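Local atomic coordinates of galactose mutarotase-like protein (Clostridium acetobutylicum, PDB entry 3OS7), a protein that probably binds carbohydrate and may interconvert the anomers of aldose sugars. Residues H109-K121 / E132-Y144. Residues are numbered along the deposited sequence; the frame is centred on the assembly and turned at random.
Sequences HGFIKNSKWTVHK and EVVFDFTKENEAY
F135 CB sits over the centre of the W117 six-membered ring, 3.6 Å from its centroid and 12° off the normal, which qualifies as CH-pi. With CG anti to the backbone N (chi1 -179°), the F135 ring is placed against residues 111-116, where CE1 meets S115 CB at 3.6 Å and CE2 meets I112 CG2. F111 extends this apolar row: its CZ lies 3.5 Å from F137 CE1, the two rings oblique at 35°, while A143 CB covers one F111 face. Nearer K121 the contact becomes backbone pairing. T118 and V134 exchange two N-H...O bonds, and E132 O accepts from both H120 N (2.7 Å) and K121 N (3.3 Å), evidence of a classic beta bulge. On the face shared by K121 and E132, E132 OE1 lies at the H120 ring edge, 3.3 Å from CD2, and E132 OE2 bonds S156 OG, with a water linking it to K121 NZ. In the second shell, W117 NE1 donates a nearly straight bond to I112 O (3.0 Å), fixing the indole's rotation. Strands 118-125 and 128-137 form an antiparallel hairpin in the beta-supersandwich of the galactose mutarotase family; strand 151-160 flanks 128-137, its F153 and L155 packing on W117.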
ATOM      1  N   HIS A 109       0.050   5.632  10.491  1.00 12.33           N
ATOM      2  CA  HIS A 109       0.683   4.583   9.672  1.00 11.85           C
ATOM      3  C   HIS A 109       1.120   3.265  10.337  1.00 14.07           C
ATOM      4  O   HIS A 109       1.234   2.236   9.660  1.00 14.12           O
ATOM      5  CB  HIS A 109       1.845   5.150   8.860  1.00 13.38           C
ATOM      6  CG  HIS A 109       1.432   6.135   7.813  1.00 15.74           C
ATOM      7  ND1 HIS A 109       0.236   6.034   7.117  1.00 14.19           N
ATOM      8  CD2 HIS A 109       2.083   7.210   7.304  1.00 17.08           C
ATOM      9  CE1 HIS A 109       0.158   7.047   6.261  1.00 14.58           C
ATOM     10  NE2 HIS A 109       1.263   7.774   6.361  1.00 15.33           N
ATOM     11  N   GLY A 110       1.359   3.284  11.640  1.00 13.65           N
ATOM     12  CA  GLY A 110       1.817   2.082  12.335  1.00 13.63           C
ATOM     13  C   GLY A 110       3.324   1.819  12.282  1.00 14.29           C
ATOM     14  O   GLY A 110       4.088   2.586  11.707  1.00 15.38           O
ATOM     15  N   PHE A 111       3.747   0.719  12.877  1.00 12.43           N
ATOM     16  CA  PHE A 111       5.179   0.397  13.002  1.00 17.07           C
ATOM     17  C   PHE A 111       5.588  -0.821  12.180  1.00 15.78           C
ATOM     18  O   PHE A 111       6.782  -1.079  12.031  1.00 16.93           O
ATOM     19  CB  PHE A 111       5.560   0.150  14.480  1.00 17.17           C
ATOM     20  CG  PHE A 111       4.734  -0.906  15.129  1.00 19.04           C
ATOM     21  CD1 PHE A 111       5.067  -2.244  15.007  1.00 20.77           C
ATOM     22  CD2 PHE A 111       3.591  -0.571  15.833  1.00 19.60           C
ATOM     23  CE1 PHE A 111       4.267  -3.229  15.566  1.00 22.79           C
ATOM     24  CE2 PHE A 111       2.779  -1.536  16.376  1.00 22.11           C
ATOM     25  CZ  PHE A 111       3.120  -2.884  16.257  1.00 22.98           C
ATOM     26  N   ILE A 112       4.636  -1.586  11.655  1.00 15.33           N
ATOM     27  CA  ILE A 112       5.016  -2.831  11.006  1.00 14.43           C
ATOM     28  C   ILE A 112       5.807  -2.555   9.721  1.00 13.25           C
ATOM     29  O   ILE A 112       6.639  -3.340   9.337  1.00 15.16           O
ATOM     30  CB  ILE A 112       3.828  -3.835  10.763  1.00 16.78           C
ATOM     31  CG1 ILE A 112       2.787  -3.277   9.810  1.00 17.63           C
ATOM     32  CG2 ILE A 112       3.190  -4.272  12.112  1.00 18.42           C
ATOM     33  CD1 ILE A 112       1.652  -4.296   9.535  1.00 18.03           C
ATOM     34  N   LYS A 113       5.598  -1.395   9.112  1.00 13.24           N
ATOM     35  CA  LYS A 113       6.375  -0.988   7.936  1.00 12.84           C
ATOM     36  C   LYS A 113       7.858  -0.748   8.257  1.00 14.80           C
ATOM     37  O   LYS A 113       8.680  -0.758   7.355  1.00 17.03           O
ATOM     38  CB  LYS A 113       5.824   0.305   7.317  1.00 12.92           C
ATOM     39  CG  LYS A 113       5.889   1.535   8.211  1.00 15.96           C
ATOM     40  CD  LYS A 113       5.148   2.746   7.565  1.00 14.48           C
ATOM     41  CE  LYS A 113       5.540   4.017   8.216  1.00 17.50           C
ATOM     42  NZ  LYS A 113       5.518   3.968   9.682  1.00 23.16           N
ATOM     43  N   ASN A 114       8.158  -0.464   9.523  1.00 14.54           N
ATOM     44  CA  ASN A 114       9.550  -0.194   9.959  1.00 17.23           C
ATOM     45  C   ASN A 114      10.216  -1.408  10.585  1.00 19.36           C
ATOM     46  O   ASN A 114      11.394  -1.363  10.930  1.00 21.04           O
ATOM     47  CB  ASN A 114       9.571   0.926  11.006  1.00 18.99           C
ATOM     48  CG  ASN A 114       8.851   2.200  10.557  1.00 23.55           C
ATOM     49  OD1 ASN A 114       7.686   2.390  10.878  1.00 22.78           O
ATOM     50  ND2 ASN A 114       9.551   3.081   9.841  1.00 26.20           N
ATOM     51  N   SER A 115       9.467  -2.487  10.756  1.00 17.49           N
ATOM     52  CA  SER A 115       9.875  -3.606  11.616  1.00 18.63           C
ATOM     53  C   SER A 115      10.448  -4.769  10.837  1.00 16.24           C
ATOM     54  O   SER A 115      10.304  -4.840   9.625  1.00 13.45           O
ATOM     55  CB  SER A 115       8.672  -4.062  12.438  1.00 20.68           C
ATOM     56  OG  SER A 115       8.330  -3.033  13.335  1.00 23.61           O
ATOM     57  N   LYS A 116      11.130  -5.675  11.531  1.00 16.36           N
ATOM     58  CA  LYS A 116      11.713  -6.848  10.868  1.00 16.20           C
ATOM     59  C   LYS A 116      10.678  -7.935  10.680  1.00 17.29           C
ATOM     60  O   LYS A 116      10.007  -8.317  11.622  1.00 20.16           O
ATOM     61  CB  LYS A 116      12.863  -7.435  11.682  1.00 18.14           C
ATOM     62  CG  LYS A 116      14.018  -6.489  11.890  1.00 28.20           C
ATOM     63  CD  LYS A 116      15.255  -7.253  12.407  1.00 36.39           C
ATOM     64  CE  LYS A 116      16.253  -6.281  13.008  1.00 45.25           C
ATOM     65  NZ  LYS A 116      17.558  -6.950  13.308  1.00 58.70           N
ATOM     66  N   TRP A 117      10.551  -8.407   9.447  1.00 16.44           N
ATOM     67  CA  TRP A 117       9.725  -9.526   9.113  1.00 15.30           C
ATOM     68  C   TRP A 117      10.637 -10.700   8.836  1.00 16.51           C
ATOM     69  O   TRP A 117      11.831 -10.506   8.568  1.00 19.69           O
ATOM     70  CB  TRP A 117       8.885  -9.210   7.882  1.00 14.15           C
ATOM     71  CG  TRP A 117       7.828  -8.161   8.081  1.00 13.29           C
ATOM     72  CD1 TRP A 117       8.009  -6.876   8.551  1.00 13.03           C
ATOM     73  CD2 TRP A 117       6.446  -8.239   7.690  1.00 12.06           C
ATOM     74  NE1 TRP A 117       6.826  -6.194   8.533  1.00 13.36           N
ATOM     75  CE2 TRP A 117       5.849  -7.002   8.010  1.00 15.60           C
ATOM     76  CE3 TRP A 117       5.651  -9.251   7.160  1.00 14.79           C
ATOM     77  CZ2 TRP A 117       4.492  -6.744   7.792  1.00 12.76           C
ATOM     78  CZ3 TRP A 117       4.315  -9.001   6.952  1.00 15.22           C
ATOM     79  CH2 TRP A 117       3.746  -7.758   7.273  1.00 13.63           C
ATOM     80  N   THR A 118      10.094 -11.912   8.901  1.00 17.44           N
ATOM     81  CA  THR A 118      10.873 -13.112   8.630  1.00 19.72           C
ATOM     82  C   THR A 118      10.339 -13.813   7.400  1.00 18.74           C
ATOM     83  O   THR A 118       9.154 -13.706   7.085  1.00 18.66           O
ATOM     84  CB  THR A 118      10.890 -14.029   9.819  1.00 22.30           C
ATOM     85  OG1 THR A 118       9.562 -14.387  10.159  1.00 21.66           O
ATOM     86  CG2 THR A 118      11.534 -13.301  11.020  1.00 24.70           C
ATOM     87  N   VAL A 119      11.227 -14.469   6.672  1.00 18.81           N
ATOM     88  CA  VAL A 119      10.848 -15.168   5.451  1.00 18.62           C
ATOM     89  C   VAL A 119      10.128 -16.439   5.854  1.00 20.41           C
ATOM     90  O   VAL A 119      10.633 -17.234   6.653  1.00 19.35           O
ATOM     91  CB  VAL A 119      12.064 -15.460   4.558  1.00 21.88           C
ATOM     92  CG1 VAL A 119      11.664 -16.311   3.366  1.00 20.33           C
ATOM     93  CG2 VAL A 119      12.697 -14.175   4.086  1.00 19.92           C
ATOM     94  N   HIS A 120       8.935 -16.637   5.303  1.00 17.15           N
ATOM     95  CA  HIS A 120       8.087 -17.738   5.700  1.00 19.82           C
ATOM     96  C   HIS A 120       8.108 -18.853   4.654  1.00 20.06           C
ATOM     97  O   HIS A 120       8.073 -20.043   5.005  1.00 19.88           O
ATOM     98  CB  HIS A 120       6.677 -17.191   5.963  1.00 18.87           C
ATOM     99  CG  HIS A 120       5.676 -18.229   6.316  1.00 23.21           C
ATOM    100  ND1 HIS A 120       5.654 -18.851   7.552  1.00 28.67           N
ATOM    101  CD2 HIS A 120       4.657 -18.764   5.601  1.00 23.25           C
ATOM    102  CE1 HIS A 120       4.657 -19.722   7.577  1.00 33.30           C
ATOM    103  NE2 HIS A 120       4.029 -19.678   6.411  1.00 28.84           N
ATOM    104  N   LYS A 121       8.146 -18.481   3.377  1.00 17.94           N
ATOM    105  CA  LYS A 121       8.100 -19.423   2.270  1.00 18.63           C
ATOM    106  C   LYS A 121       8.775 -18.867   1.023  1.00 20.39           C
ATOM    107  O   LYS A 121       8.686 -17.673   0.733  1.00 18.83           O
ATOM    108  CB  LYS A 121       6.653 -19.775   1.966  1.00 22.33           C
ATOM    109  CG  LYS A 121       6.488 -20.905   0.945  1.00 27.74           C
ATOM    110  CD  LYS A 121       5.045 -21.170   0.576  1.00 33.78           C
ATOM    111  CE  LYS A 121       4.217 -21.628   1.737  1.00 40.31           C
ATOM    112  NZ  LYS A 121       3.001 -22.332   1.237  1.00 51.67           N
ATOM    113  N   GLU A 132       6.808 -15.443   0.675  1.00 14.68           N
ATOM    114  CA  GLU A 132       5.940 -15.013   1.770  1.00 14.08           C
ATOM    115  C   GLU A 132       6.776 -14.580   2.951  1.00 16.48           C
ATOM    116  O   GLU A 132       7.763 -15.248   3.299  1.00 17.87           O
ATOM    117  CB  GLU A 132       4.998 -16.150   2.216  1.00 14.70           C
ATOM    118  CG  GLU A 132       4.141 -16.716   1.090  1.00 21.94           C
ATOM    119  CD  GLU A 132       3.055 -17.689   1.579  1.00 27.80           C
ATOM    120  OE1 GLU A 132       3.223 -18.273   2.666  1.00 23.84           O
ATOM    121  OE2 GLU A 132       2.035 -17.846   0.869  1.00 19.35           O
ATOM    122  N   VAL A 133       6.368 -13.483   3.579  1.00 16.95           N
ATOM    123  CA  VAL A 133       7.023 -12.967   4.775  1.00 15.93           C
ATOM    124  C   VAL A 133       5.963 -12.826   5.839  1.00 16.11           C
ATOM    125  O   VAL A 133       4.797 -12.602   5.537  1.00 14.83           O
ATOM    126  CB  VAL A 133       7.744 -11.589   4.551  1.00 15.62           C
ATOM    127  CG1 VAL A 133       8.959 -11.780   3.631  1.00 17.37           C
ATOM    128  CG2 VAL A 133       6.753 -10.505   4.003  1.00 15.34           C
ATOM    129  N   VAL A 134       6.360 -12.991   7.085  1.00 14.18           N
ATOM    130  CA  VAL A 134       5.452 -12.802   8.197  1.00 14.15           C
ATOM    131  C   VAL A 134       6.029 -11.887   9.258  1.00 15.52           C
ATOM    132  O   VAL A 134       7.254 -11.728   9.384  1.00 15.08           O
ATOM    133  CB  VAL A 134       5.069 -14.138   8.878  1.00 16.25           C
ATOM    134  CG1 VAL A 134       4.301 -15.040   7.912  1.00 16.04           C
ATOM    135  CG2 VAL A 134       6.289 -14.836   9.433  1.00 20.38           C
ATOM    136  N   PHE A 135       5.126 -11.254   9.981  1.00 15.25           N
ATOM    137  CA  PHE A 135       5.456 -10.463  11.148  1.00 15.57           C
ATOM    138  C   PHE A 135       4.684 -11.011  12.334  1.00 17.26           C
ATOM    139  O   PHE A 135       3.455 -10.996  12.333  1.00 17.25           O
ATOM    140  CB  PHE A 135       5.045  -9.010  10.963  1.00 16.12           C
ATOM    141  CG  PHE A 135       5.394  -8.161  12.156  1.00 13.77           C
ATOM    142  CD1 PHE A 135       6.706  -7.808  12.402  1.00 22.22           C
ATOM    143  CD2 PHE A 135       4.447  -7.792  13.053  1.00 16.08           C
ATOM    144  CE1 PHE A 135       7.038  -7.072  13.509  1.00 22.61           C
ATOM    145  CE2 PHE A 135       4.771  -7.063  14.183  1.00 16.89           C
ATOM    146  CZ  PHE A 135       6.055  -6.699  14.408  1.00 21.35           C
ATOM    147  N   ASP A 136       5.417 -11.477  13.334  1.00 15.30           N
ATOM    148  CA  ASP A 136       4.839 -12.033  14.557  1.00 15.97           C
ATOM    149  C   ASP A 136       4.894 -10.999  15.674  1.00 18.55           C
ATOM    150  O   ASP A 136       5.974 -10.569  16.103  1.00 20.19           O
ATOM    151  CB  ASP A 136       5.601 -13.279  14.968  1.00 19.78           C
ATOM    152  CG  ASP A 136       5.570 -14.370  13.900  1.00 25.79           C
ATOM    153  OD1 ASP A 136       4.453 -14.791  13.521  1.00 29.05           O
ATOM    154  OD2 ASP A 136       6.659 -14.804  13.444  1.00 34.26           O
ATOM    155  N   PHE A 137       3.723 -10.556  16.116  1.00 16.78           N
ATOM    156  CA  PHE A 137       3.626  -9.565  17.170  1.00 17.68           C
ATOM    157  C   PHE A 137       3.289 -10.311  18.456  1.00 19.00           C
ATOM    158  O   PHE A 137       2.196 -10.870  18.585  1.00 17.55           O
ATOM    159  CB  PHE A 137       2.553  -8.535  16.840  1.00 16.71           C
ATOM    160  CG  PHE A 137       2.486  -7.375  17.819  1.00 17.85           C
ATOM    161  CD1 PHE A 137       3.473  -6.396  17.843  1.00 18.24           C
ATOM    162  CD2 PHE A 137       1.401  -7.223  18.668  1.00 16.35           C
ATOM    163  CE1 PHE A 137       3.387  -5.332  18.708  1.00 17.02           C
ATOM    164  CE2 PHE A 137       1.324  -6.158  19.537  1.00 16.08           C
ATOM    165  CZ  PHE A 137       2.294  -5.208  19.559  1.00 17.19           C
ATOM    166  N   THR A 138       4.234 -10.324  19.387  1.00 21.44           N
ATOM    167  CA  THR A 138       4.098 -11.070  20.630  1.00 23.48           C
ATOM    168  C   THR A 138       4.011 -10.170  21.847  1.00 23.57           C
ATOM    169  O   THR A 138       4.239  -8.970  21.784  1.00 19.61           O
ATOM    170  CB  THR A 138       5.296 -12.025  20.862  1.00 24.95           C
ATOM    171  OG1 THR A 138       6.437 -11.265  21.237  1.00 28.90           O
ATOM    172  CG2 THR A 138       5.608 -12.834  19.619  1.00 25.20           C
ATOM    173  N   LYS A 139       3.698 -10.805  22.968  1.00 22.68           N
ATOM    174  CA  LYS A 139       3.632 -10.160  24.260  1.00 25.93           C
ATOM    175  C   LYS A 139       4.961  -9.527  24.659  1.00 25.99           C
ATOM    176  O   LYS A 139       4.989  -8.686  25.544  1.00 23.83           O
ATOM    177  CB  LYS A 139       3.276 -11.187  25.330  1.00 28.20           C
ATOM    178  CG  LYS A 139       1.880 -11.711  25.284  1.00 34.30           C
ATOM    179  CD  LYS A 139       1.728 -12.934  26.229  1.00 44.33           C
ATOM    180  CE  LYS A 139       0.313 -13.528  26.158  1.00 46.56           C
ATOM    181  NZ  LYS A 139      -0.717 -12.525  26.579  1.00 48.59           N
ATOM    182  N   GLU A 140       6.060  -9.925  24.017  1.00 27.08           N
ATOM    183  CA  GLU A 140       7.370  -9.370  24.351  1.00 28.11           C
ATOM    184  C   GLU A 140       7.717  -8.115  23.563  1.00 27.18           C
ATOM    185  O   GLU A 140       8.700  -7.434  23.875  1.00 27.95           O
ATOM    186  CB  GLU A 140       8.477 -10.426  24.165  1.00 30.96           C
ATOM    187  CG  GLU A 140       8.247 -11.773  24.878  1.00 38.29           C
ATOM    188  CD  GLU A 140       7.675 -11.616  26.268  1.00 53.81           C
ATOM    189  OE1 GLU A 140       8.166 -10.737  27.029  1.00 58.05           O
ATOM    190  OE2 GLU A 140       6.736 -12.382  26.598  1.00 60.44           O
ATOM    191  N   ASN A 141       6.903  -7.772  22.573  1.00 23.65           N
ATOM    192  CA  ASN A 141       7.168  -6.595  21.756  1.00 24.80           C
ATOM    193  C   ASN A 141       6.995  -5.354  22.627  1.00 24.75           C
ATOM    194  O   ASN A 141       6.079  -5.282  23.458  1.00 23.88           O
ATOM    195  CB  ASN A 141       6.228  -6.550  20.530  1.00 22.78           C
ATOM    196  CG  ASN A 141       6.705  -5.595  19.449  1.00 20.82           C
ATOM    197  OD1 ASN A 141       6.710  -4.365  19.632  1.00 20.60           O
ATOM    198  ND2 ASN A 141       7.092  -6.151  18.313  1.00 23.51           N
ATOM    199  N   GLU A 142       7.885  -4.386  22.439  1.00 26.51           N
ATOM    200  CA  GLU A 142       7.834  -3.146  23.204  0.50 28.64           C
ATOM    201  C   GLU A 142       6.529  -2.374  22.982  1.00 26.94           C
ATOM    202  O   GLU A 142       6.122  -1.575  23.818  1.00 27.06           O
ATOM    203  CB  GLU A 142       9.065  -2.263  22.918  0.50 30.98           C
ATOM    204  CG  GLU A 142       9.158  -1.629  21.537  0.50 32.30           C
ATOM    205  CD  GLU A 142      10.202  -0.513  21.497  0.50 35.98           C
ATOM    206  OE1 GLU A 142      11.224  -0.626  22.207  0.50 37.37           O
ATOM    207  OE2 GLU A 142       9.990   0.479  20.773  0.50 34.55           O
ATOM    208  N   ALA A 143       5.854  -2.638  21.863  1.00 24.99           N
ATOM    209  CA  ALA A 143       4.591  -1.968  21.572  1.00 21.64           C
ATOM    210  C   ALA A 143       3.368  -2.700  22.134  1.00 20.05           C
ATOM    211  O   ALA A 143       2.260  -2.152  22.109  1.00 17.47           O
ATOM    212  CB  ALA A 143       4.426  -1.784  20.081  1.00 18.71           C
ATOM    213  N   TYR A 144       3.549  -3.929  22.616  1.00 19.12           N
ATOM    214  CA  TYR A 144       2.425  -4.708  23.163  1.00 17.91           C
ATOM    215  C   TYR A 144       1.656  -3.944  24.251  1.00 18.06           C
ATOM    216  O   TYR A 144       0.407  -3.936  24.273  1.00 18.34           O
ATOM    217  CB  TYR A 144       2.897  -6.067  23.668  1.00 16.55           C
ATOM    218  CG  TYR A 144       1.758  -7.002  24.025  1.00 17.08           C
ATOM    219  CD1 TYR A 144       1.082  -7.732  23.029  1.00 21.41           C
ATOM    220  CD2 TYR A 144       1.338  -7.145  25.345  1.00 22.77           C
ATOM    221  CE1 TYR A 144       0.017  -8.571  23.355  1.00 22.35           C
ATOM    222  CE2 TYR A 144       0.296  -7.989  25.672  1.00 21.40           C
ATOM    223  CZ  TYR A 144      -0.356  -8.709  24.675  1.00 21.73           C
ATOM    224  OH  TYR A 144      -1.388  -9.559  25.023  1.00 23.19           O
TER
HETATM  225  O   HOH W   1       8.291  -4.105  16.108  1.00 31.28           O
HETATM  226  O   HOH W   2       8.683 -13.516  12.428  1.00 41.27           O
HETATM  227  O   HOH W   3       1.277 -20.187   0.335  1.00 36.30           O